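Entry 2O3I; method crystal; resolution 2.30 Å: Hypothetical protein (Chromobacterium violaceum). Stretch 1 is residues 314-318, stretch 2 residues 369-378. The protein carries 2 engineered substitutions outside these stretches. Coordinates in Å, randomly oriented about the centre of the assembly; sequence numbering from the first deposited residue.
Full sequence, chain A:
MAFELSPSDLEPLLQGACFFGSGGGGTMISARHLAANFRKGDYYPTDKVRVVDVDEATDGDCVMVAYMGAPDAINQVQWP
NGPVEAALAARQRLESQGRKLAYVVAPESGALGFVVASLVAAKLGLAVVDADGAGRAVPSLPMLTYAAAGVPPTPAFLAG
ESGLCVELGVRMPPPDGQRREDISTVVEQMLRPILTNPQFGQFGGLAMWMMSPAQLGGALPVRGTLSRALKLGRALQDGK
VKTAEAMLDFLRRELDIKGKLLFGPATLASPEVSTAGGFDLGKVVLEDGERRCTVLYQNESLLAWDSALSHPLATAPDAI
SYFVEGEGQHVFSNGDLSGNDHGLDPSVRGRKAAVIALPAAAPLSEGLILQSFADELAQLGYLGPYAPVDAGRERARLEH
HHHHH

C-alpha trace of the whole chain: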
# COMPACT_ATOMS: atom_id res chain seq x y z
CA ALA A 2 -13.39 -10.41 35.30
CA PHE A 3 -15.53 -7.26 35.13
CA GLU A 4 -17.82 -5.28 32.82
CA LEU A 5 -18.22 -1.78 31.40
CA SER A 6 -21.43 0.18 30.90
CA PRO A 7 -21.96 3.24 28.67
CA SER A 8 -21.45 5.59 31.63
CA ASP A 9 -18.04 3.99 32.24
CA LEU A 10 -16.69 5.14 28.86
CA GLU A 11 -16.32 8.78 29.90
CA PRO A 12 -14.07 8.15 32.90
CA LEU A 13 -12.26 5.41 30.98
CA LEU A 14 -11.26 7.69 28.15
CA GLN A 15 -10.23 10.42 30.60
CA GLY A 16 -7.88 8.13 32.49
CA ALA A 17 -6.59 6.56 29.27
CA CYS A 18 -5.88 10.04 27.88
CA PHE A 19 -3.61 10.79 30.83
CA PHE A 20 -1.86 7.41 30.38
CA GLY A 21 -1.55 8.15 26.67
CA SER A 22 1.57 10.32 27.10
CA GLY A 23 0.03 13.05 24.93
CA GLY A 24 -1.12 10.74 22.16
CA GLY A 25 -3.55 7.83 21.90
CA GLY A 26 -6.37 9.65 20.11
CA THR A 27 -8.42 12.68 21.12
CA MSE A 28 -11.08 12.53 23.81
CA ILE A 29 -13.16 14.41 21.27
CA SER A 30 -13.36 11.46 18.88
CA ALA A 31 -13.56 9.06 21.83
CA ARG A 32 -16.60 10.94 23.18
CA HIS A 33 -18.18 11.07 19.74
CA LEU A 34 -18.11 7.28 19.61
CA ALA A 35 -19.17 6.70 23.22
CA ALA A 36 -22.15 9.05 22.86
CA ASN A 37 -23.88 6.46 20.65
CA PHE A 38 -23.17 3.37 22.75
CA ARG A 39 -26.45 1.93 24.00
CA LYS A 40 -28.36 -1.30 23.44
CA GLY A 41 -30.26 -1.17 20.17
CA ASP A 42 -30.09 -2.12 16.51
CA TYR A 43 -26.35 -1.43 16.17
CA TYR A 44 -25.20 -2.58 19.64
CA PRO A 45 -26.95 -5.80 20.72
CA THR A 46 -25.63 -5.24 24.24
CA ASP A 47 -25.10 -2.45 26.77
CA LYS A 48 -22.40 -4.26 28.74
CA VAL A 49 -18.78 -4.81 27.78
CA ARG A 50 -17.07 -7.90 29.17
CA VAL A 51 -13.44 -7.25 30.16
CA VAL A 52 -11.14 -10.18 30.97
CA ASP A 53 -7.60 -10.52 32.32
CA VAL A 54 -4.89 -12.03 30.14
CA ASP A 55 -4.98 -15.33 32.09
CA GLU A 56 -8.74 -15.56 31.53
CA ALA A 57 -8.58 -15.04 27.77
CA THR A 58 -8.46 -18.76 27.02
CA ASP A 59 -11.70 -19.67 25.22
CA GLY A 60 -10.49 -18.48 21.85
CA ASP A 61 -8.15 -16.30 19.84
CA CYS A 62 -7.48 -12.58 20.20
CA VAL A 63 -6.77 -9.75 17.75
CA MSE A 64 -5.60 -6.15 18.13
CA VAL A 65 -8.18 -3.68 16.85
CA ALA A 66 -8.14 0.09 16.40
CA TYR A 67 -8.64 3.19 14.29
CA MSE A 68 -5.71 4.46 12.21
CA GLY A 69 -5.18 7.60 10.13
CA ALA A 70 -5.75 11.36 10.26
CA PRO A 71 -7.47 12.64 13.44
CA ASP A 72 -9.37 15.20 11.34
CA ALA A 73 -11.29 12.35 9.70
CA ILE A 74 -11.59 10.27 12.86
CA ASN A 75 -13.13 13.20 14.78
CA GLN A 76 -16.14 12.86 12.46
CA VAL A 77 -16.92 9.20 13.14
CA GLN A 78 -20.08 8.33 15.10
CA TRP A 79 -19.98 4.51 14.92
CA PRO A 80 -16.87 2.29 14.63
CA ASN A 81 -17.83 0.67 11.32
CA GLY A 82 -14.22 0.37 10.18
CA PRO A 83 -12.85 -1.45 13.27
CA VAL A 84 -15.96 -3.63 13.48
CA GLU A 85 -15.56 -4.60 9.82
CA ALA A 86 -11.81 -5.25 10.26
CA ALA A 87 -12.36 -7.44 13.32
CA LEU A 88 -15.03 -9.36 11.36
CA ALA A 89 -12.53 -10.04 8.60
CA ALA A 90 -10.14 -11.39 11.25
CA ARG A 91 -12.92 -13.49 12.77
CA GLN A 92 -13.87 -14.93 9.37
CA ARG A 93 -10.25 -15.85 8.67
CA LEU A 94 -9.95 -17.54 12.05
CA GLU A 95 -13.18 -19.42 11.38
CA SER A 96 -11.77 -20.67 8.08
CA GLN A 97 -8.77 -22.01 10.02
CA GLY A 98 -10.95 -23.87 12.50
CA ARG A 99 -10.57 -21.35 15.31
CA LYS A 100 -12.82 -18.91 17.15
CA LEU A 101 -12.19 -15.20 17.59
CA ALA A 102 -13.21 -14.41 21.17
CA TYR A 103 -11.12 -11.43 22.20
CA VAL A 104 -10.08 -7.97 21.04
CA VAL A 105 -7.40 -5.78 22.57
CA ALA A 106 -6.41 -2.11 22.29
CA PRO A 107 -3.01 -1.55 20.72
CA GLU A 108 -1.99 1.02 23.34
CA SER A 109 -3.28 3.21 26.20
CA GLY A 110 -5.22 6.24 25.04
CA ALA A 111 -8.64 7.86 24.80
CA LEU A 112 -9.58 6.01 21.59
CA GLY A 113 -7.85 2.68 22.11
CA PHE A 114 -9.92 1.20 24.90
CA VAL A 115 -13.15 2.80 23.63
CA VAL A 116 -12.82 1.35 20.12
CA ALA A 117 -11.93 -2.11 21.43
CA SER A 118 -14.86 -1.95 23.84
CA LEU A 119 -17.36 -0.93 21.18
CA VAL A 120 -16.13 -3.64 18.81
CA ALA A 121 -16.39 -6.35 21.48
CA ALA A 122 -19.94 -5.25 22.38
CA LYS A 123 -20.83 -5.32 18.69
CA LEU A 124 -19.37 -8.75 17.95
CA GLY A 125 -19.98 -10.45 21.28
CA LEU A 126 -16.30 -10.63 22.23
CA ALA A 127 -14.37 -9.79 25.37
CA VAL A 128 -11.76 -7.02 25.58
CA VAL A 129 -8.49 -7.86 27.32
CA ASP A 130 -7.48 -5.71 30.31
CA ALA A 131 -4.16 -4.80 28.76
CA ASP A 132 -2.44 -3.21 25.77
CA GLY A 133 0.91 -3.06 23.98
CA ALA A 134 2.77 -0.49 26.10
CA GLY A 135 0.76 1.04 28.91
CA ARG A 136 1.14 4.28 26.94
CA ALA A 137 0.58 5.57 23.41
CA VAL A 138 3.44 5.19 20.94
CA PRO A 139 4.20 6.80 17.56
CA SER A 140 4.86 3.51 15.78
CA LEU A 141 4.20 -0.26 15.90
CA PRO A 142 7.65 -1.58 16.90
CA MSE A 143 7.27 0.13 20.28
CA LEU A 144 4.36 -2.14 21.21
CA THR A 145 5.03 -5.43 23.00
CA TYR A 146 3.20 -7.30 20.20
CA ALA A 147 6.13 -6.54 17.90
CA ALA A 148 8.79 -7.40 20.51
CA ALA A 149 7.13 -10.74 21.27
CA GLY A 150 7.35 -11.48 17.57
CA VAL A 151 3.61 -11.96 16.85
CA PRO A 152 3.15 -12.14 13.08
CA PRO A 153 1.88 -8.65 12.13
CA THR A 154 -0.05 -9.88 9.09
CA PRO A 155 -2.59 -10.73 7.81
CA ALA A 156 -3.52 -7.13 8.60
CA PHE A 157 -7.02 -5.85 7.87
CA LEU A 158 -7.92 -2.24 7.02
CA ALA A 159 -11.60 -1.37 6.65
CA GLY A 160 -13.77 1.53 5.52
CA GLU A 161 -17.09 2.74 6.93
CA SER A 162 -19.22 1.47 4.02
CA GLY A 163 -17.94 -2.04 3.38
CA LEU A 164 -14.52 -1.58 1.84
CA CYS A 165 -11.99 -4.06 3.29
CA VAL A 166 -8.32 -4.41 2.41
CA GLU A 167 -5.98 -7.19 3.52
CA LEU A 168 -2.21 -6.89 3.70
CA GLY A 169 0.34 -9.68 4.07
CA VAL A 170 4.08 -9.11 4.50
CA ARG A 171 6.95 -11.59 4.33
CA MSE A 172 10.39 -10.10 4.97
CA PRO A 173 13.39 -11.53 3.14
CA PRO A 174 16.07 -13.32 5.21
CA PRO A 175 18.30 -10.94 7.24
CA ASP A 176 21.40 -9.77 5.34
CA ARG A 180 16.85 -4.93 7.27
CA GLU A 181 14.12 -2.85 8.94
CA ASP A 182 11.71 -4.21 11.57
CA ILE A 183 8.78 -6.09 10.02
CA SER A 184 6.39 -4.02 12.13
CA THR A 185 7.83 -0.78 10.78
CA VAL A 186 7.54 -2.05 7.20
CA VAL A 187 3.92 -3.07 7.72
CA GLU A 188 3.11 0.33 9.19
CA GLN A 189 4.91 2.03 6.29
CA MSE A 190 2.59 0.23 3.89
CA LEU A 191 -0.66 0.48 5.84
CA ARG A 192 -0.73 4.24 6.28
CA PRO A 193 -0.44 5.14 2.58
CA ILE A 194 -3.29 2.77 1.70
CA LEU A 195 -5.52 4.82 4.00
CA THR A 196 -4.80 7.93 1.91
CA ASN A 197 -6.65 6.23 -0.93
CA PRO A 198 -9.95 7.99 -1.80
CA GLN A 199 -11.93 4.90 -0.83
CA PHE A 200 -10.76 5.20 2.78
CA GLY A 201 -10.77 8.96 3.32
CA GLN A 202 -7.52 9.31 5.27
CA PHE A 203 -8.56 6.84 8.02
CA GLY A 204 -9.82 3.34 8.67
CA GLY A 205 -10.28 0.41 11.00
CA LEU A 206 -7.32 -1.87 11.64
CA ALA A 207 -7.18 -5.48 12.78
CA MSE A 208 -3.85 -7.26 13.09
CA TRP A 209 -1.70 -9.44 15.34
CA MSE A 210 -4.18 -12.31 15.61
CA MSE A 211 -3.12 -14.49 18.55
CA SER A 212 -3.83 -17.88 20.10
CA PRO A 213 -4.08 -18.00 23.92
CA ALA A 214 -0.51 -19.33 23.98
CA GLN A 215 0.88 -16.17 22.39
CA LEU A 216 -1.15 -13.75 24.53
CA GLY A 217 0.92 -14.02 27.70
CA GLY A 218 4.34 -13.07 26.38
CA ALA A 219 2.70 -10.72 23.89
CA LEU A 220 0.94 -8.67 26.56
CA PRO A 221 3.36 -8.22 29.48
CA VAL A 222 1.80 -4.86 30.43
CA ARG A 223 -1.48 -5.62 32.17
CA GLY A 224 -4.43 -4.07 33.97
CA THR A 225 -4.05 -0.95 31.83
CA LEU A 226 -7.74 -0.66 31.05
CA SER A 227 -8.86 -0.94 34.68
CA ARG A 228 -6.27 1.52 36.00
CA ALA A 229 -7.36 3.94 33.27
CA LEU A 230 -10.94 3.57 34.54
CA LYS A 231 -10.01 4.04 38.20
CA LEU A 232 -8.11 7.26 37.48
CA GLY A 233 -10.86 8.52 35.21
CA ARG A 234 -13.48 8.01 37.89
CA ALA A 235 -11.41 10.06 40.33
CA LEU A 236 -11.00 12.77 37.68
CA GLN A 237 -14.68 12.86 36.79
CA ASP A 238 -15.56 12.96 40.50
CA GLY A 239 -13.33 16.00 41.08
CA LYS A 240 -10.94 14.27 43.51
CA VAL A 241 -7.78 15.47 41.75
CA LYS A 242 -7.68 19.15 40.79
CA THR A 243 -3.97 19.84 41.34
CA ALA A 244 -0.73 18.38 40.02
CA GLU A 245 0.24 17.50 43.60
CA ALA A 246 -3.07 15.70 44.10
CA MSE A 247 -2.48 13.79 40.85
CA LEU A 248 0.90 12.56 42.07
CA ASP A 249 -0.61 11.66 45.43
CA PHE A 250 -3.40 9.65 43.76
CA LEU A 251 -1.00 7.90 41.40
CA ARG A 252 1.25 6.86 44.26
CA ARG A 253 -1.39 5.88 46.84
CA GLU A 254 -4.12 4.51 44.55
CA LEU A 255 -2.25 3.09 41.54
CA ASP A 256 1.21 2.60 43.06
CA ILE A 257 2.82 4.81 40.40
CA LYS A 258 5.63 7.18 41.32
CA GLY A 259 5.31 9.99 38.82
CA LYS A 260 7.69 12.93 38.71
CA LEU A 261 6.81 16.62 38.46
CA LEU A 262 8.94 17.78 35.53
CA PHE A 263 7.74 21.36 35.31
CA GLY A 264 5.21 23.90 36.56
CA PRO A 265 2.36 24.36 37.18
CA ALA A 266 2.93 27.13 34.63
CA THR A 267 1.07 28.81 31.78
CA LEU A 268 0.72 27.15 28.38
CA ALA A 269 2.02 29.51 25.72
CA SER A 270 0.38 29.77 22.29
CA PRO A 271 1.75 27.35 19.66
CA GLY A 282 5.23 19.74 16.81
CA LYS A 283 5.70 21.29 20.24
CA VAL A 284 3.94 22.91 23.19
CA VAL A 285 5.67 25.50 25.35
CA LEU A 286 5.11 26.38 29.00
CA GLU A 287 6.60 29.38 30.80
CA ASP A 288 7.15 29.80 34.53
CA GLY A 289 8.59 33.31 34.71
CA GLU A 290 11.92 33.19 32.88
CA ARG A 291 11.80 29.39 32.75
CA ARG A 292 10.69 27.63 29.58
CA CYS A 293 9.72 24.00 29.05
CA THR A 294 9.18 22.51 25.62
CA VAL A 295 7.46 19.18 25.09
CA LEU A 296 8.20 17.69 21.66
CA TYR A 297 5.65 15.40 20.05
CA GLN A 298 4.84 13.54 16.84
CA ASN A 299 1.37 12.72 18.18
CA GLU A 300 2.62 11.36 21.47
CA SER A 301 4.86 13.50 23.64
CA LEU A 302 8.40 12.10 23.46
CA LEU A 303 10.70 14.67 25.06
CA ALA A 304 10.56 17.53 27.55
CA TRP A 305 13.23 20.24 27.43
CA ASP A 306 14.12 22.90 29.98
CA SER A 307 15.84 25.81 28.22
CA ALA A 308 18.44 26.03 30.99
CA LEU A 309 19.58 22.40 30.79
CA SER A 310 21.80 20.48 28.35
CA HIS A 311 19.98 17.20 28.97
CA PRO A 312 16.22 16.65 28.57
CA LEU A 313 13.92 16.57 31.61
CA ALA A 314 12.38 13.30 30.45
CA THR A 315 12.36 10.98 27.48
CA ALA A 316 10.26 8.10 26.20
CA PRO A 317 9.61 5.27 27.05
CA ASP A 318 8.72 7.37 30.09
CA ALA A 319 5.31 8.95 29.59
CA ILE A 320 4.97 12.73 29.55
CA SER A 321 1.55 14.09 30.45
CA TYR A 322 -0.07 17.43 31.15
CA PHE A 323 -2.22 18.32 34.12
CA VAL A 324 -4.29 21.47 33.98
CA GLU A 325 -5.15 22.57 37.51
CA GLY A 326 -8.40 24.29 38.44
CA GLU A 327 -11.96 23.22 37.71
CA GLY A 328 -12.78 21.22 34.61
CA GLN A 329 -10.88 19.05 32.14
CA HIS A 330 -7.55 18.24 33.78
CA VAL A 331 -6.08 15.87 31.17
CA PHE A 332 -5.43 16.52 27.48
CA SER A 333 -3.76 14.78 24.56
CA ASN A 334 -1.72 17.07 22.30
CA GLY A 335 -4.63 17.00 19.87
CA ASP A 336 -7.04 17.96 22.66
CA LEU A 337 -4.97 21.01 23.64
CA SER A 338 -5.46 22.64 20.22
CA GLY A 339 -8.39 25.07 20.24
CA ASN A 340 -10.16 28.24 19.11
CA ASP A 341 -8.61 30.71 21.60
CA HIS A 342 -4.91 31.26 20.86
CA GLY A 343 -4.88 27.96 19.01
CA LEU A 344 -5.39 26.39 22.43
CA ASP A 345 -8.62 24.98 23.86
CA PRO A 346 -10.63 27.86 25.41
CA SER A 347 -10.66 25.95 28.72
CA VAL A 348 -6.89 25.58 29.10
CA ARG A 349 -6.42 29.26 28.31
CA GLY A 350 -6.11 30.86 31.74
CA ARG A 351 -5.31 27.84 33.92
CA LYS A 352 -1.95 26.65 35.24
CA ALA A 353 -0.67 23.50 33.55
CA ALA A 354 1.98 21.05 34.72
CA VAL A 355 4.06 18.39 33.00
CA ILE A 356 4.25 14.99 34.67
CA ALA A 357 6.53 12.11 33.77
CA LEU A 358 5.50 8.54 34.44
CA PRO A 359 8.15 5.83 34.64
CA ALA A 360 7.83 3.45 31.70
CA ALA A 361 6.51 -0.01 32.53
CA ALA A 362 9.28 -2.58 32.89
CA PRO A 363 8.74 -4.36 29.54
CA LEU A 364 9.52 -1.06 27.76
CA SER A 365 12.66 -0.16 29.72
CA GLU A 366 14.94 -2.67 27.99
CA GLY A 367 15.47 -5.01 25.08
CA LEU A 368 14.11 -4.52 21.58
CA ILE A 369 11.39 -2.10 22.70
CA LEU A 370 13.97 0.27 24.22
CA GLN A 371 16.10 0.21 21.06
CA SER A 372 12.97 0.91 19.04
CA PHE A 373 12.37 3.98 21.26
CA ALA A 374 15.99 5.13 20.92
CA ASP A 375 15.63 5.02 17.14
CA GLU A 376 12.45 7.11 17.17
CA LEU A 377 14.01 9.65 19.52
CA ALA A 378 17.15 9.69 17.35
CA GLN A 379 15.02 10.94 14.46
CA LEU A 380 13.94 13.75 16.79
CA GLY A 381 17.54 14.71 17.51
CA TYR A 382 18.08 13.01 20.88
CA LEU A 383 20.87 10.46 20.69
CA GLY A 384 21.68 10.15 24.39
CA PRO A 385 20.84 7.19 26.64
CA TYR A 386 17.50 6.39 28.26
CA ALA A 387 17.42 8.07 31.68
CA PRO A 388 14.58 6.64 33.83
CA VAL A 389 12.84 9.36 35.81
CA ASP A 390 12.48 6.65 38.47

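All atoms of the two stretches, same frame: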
# COMPACT_ATOMS: atom_id res chain seq x y z
N ALA A 314 12.89 14.66 30.55
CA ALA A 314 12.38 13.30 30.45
C ALA A 314 12.39 12.85 29.00
O ALA A 314 12.42 13.67 28.09
CB ALA A 314 10.96 13.21 31.02
N THR A 315 12.34 11.55 28.81
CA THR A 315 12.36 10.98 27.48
C THR A 315 11.59 9.67 27.48
O THR A 315 11.53 8.99 28.49
CB THR A 315 13.82 10.71 27.05
OG1 THR A 315 14.51 11.96 26.90
CG2 THR A 315 13.89 9.95 25.76
N ALA A 316 10.99 9.35 26.34
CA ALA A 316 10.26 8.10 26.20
C ALA A 316 11.33 7.02 26.37
O ALA A 316 12.51 7.29 26.12
CB ALA A 316 9.63 8.00 24.81
N PRO A 317 10.95 5.80 26.76
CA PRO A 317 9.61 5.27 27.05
C PRO A 317 8.81 5.93 28.17
O PRO A 317 7.61 5.72 28.26
CB PRO A 317 9.89 3.79 27.33
CG PRO A 317 11.24 3.83 27.97
CD PRO A 317 11.98 4.79 27.06
N ASP A 318 9.46 6.71 29.02
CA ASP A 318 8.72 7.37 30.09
C ASP A 318 7.61 8.23 29.49
O ASP A 318 7.84 8.95 28.50
CB ASP A 318 9.63 8.25 30.95
CG ASP A 318 10.59 7.45 31.80
OD1 ASP A 318 10.34 6.25 32.05
OD2 ASP A 318 11.61 8.03 32.24
N ILE A 369 12.29 -3.24 22.58
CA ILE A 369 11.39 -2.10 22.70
C ILE A 369 12.18 -0.81 22.97
O ILE A 369 11.92 0.23 22.36
CB ILE A 369 10.37 -2.27 23.86
CG1 ILE A 369 9.46 -3.48 23.61
CG2 ILE A 369 9.55 -1.00 24.01
CD1 ILE A 369 8.42 -3.29 22.52
N LEU A 370 13.15 -0.89 23.88
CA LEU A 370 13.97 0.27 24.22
C LEU A 370 14.75 0.77 23.00
O LEU A 370 14.84 1.97 22.77
CB LEU A 370 14.96 -0.08 25.34
CG LEU A 370 15.81 1.10 25.84
CD1 LEU A 370 14.90 2.12 26.55
CD2 LEU A 370 16.90 0.61 26.79
N GLN A 371 15.33 -0.16 22.24
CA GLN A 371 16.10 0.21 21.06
C GLN A 371 15.16 0.91 20.08
O GLN A 371 15.50 1.93 19.49
CB GLN A 371 16.71 -1.04 20.41
N SER A 372 13.97 0.35 19.93
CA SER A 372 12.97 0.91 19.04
C SER A 372 12.70 2.37 19.44
O SER A 372 12.60 3.26 18.58
CB SER A 372 11.69 0.07 19.13
OG SER A 372 10.73 0.46 18.16
N PHE A 373 12.60 2.63 20.75
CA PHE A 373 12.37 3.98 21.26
C PHE A 373 13.57 4.88 20.97
O PHE A 373 13.41 6.04 20.60
CB PHE A 373 12.10 3.97 22.77
CG PHE A 373 10.64 3.78 23.13
CD1 PHE A 373 10.13 2.52 23.41
CD2 PHE A 373 9.79 4.88 23.21
CE1 PHE A 373 8.79 2.35 23.76
CE2 PHE A 373 8.44 4.73 23.57
CZ PHE A 373 7.94 3.47 23.84
N ALA A 374 14.78 4.35 21.16
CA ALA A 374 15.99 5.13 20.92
C ALA A 374 16.04 5.58 19.47
O ALA A 374 16.41 6.72 19.18
CB ALA A 374 17.23 4.29 21.25
N ASP A 375 15.65 4.70 18.56
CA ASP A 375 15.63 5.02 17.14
C ASP A 375 14.66 6.18 16.86
O ASP A 375 15.01 7.13 16.17
CB ASP A 375 15.21 3.80 16.32
CG ASP A 375 16.25 2.70 16.32
OD1 ASP A 375 15.95 1.59 15.84
OD2 ASP A 375 17.37 2.94 16.81
N GLU A 376 13.45 6.08 17.39
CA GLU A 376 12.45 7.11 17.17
C GLU A 376 12.95 8.45 17.70
O GLU A 376 12.86 9.47 17.01
CB GLU A 376 11.13 6.73 17.86
CG GLU A 376 10.01 7.74 17.68
CD GLU A 376 9.37 7.68 16.30
OE1 GLU A 376 8.52 8.55 16.00
OE2 GLU A 376 9.71 6.76 15.52
N LEU A 377 13.49 8.44 18.91
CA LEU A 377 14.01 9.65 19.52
C LEU A 377 15.20 10.19 18.73
O LEU A 377 15.41 11.41 18.67
CB LEU A 377 14.44 9.35 20.96
CG LEU A 377 13.31 8.93 21.89
CD1 LEU A 377 13.88 8.19 23.08
CD2 LEU A 377 12.52 10.15 22.33
N ALA A 378 15.98 9.29 18.14
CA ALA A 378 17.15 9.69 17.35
C ALA A 378 16.69 10.56 16.19
O ALA A 378 17.32 11.56 15.85
CB ALA A 378 17.86 8.45 16.82

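The contact between residues 314-318 and the helix 369-378 is made almost entirely by apolar groups, and no hydrogen bond crosses it; the 257 Å² buried, both sides summed, comes from a short run of Thr 315, Ala 316 and Pro 317 lying against Leu 370, Phe 373 and Leu 377. These three helical residues are spaced three and four apart, so they fall along one side of the helix. Within the helix, Phe 373 N bonds Ile 369 O at 3.0 Å and Leu 377 N bonds Phe 373 O at 2.9 Å.

Phe 373 is at the centre. Its CA-to-CB bond points toward the loop, and with chi1 at -88° and chi2 at 94° the ring presents a face to Pro 317. The proline CB sits 3.9 Å from the ring centroid and only 7° off the ring normal, a CH-pi contact in which a slightly polarised C-H group meets the aromatic electrons. Pro 317 CA also lies over this face, 3.7 Å from Phe 373 CE2. The peptide bond between Ala 316 and Pro 317 is cis, and the pyrrolidine ring, C-gamma endo, is compact and lies against the aromatic ring. Its CD reaches Leu 370 CD1 at 4.0 Å. Leu 370 starts sideways, but its t, p rotamer brings the end of the side chain nearer the loop.

Ala 316 points its CB toward the helix and approaches the Phe 373 ring obliquely, 3.5 Å from CD2. The small methyl suits a place where CB itself is already so close to the ring; the same CB is 4.4 Å from Leu 377 CD2. Leu 377, in the m, t rotamer, has its CA-to-CB bond pointing toward the loop, and its CD1 lies 3.5 Å from Ala 316 O and 3.2 Å from Thr 315 CG2. The latter is a tight methyl-to-methyl approach.

Thr 315 serves two environments. At chi1 -67° (m), its CG2 meets the leucine while OG1 donates a weak hydrogen bond to Ala 314 O (3.0 Å), so the buried hydroxyl has a polar partner within its own stretch. A weak backbone bond from Asp 318 N to Thr 315 O, 3.1 Å, closes the turn around the cis proline. Asp 318 has its CA-to-CB bond pointing away from the helix and takes no part in the contact; both its carboxylate oxygens are hydrogen-bonded elsewhere in the structure. On the helix, Ala 374 likewise points away and is exposed.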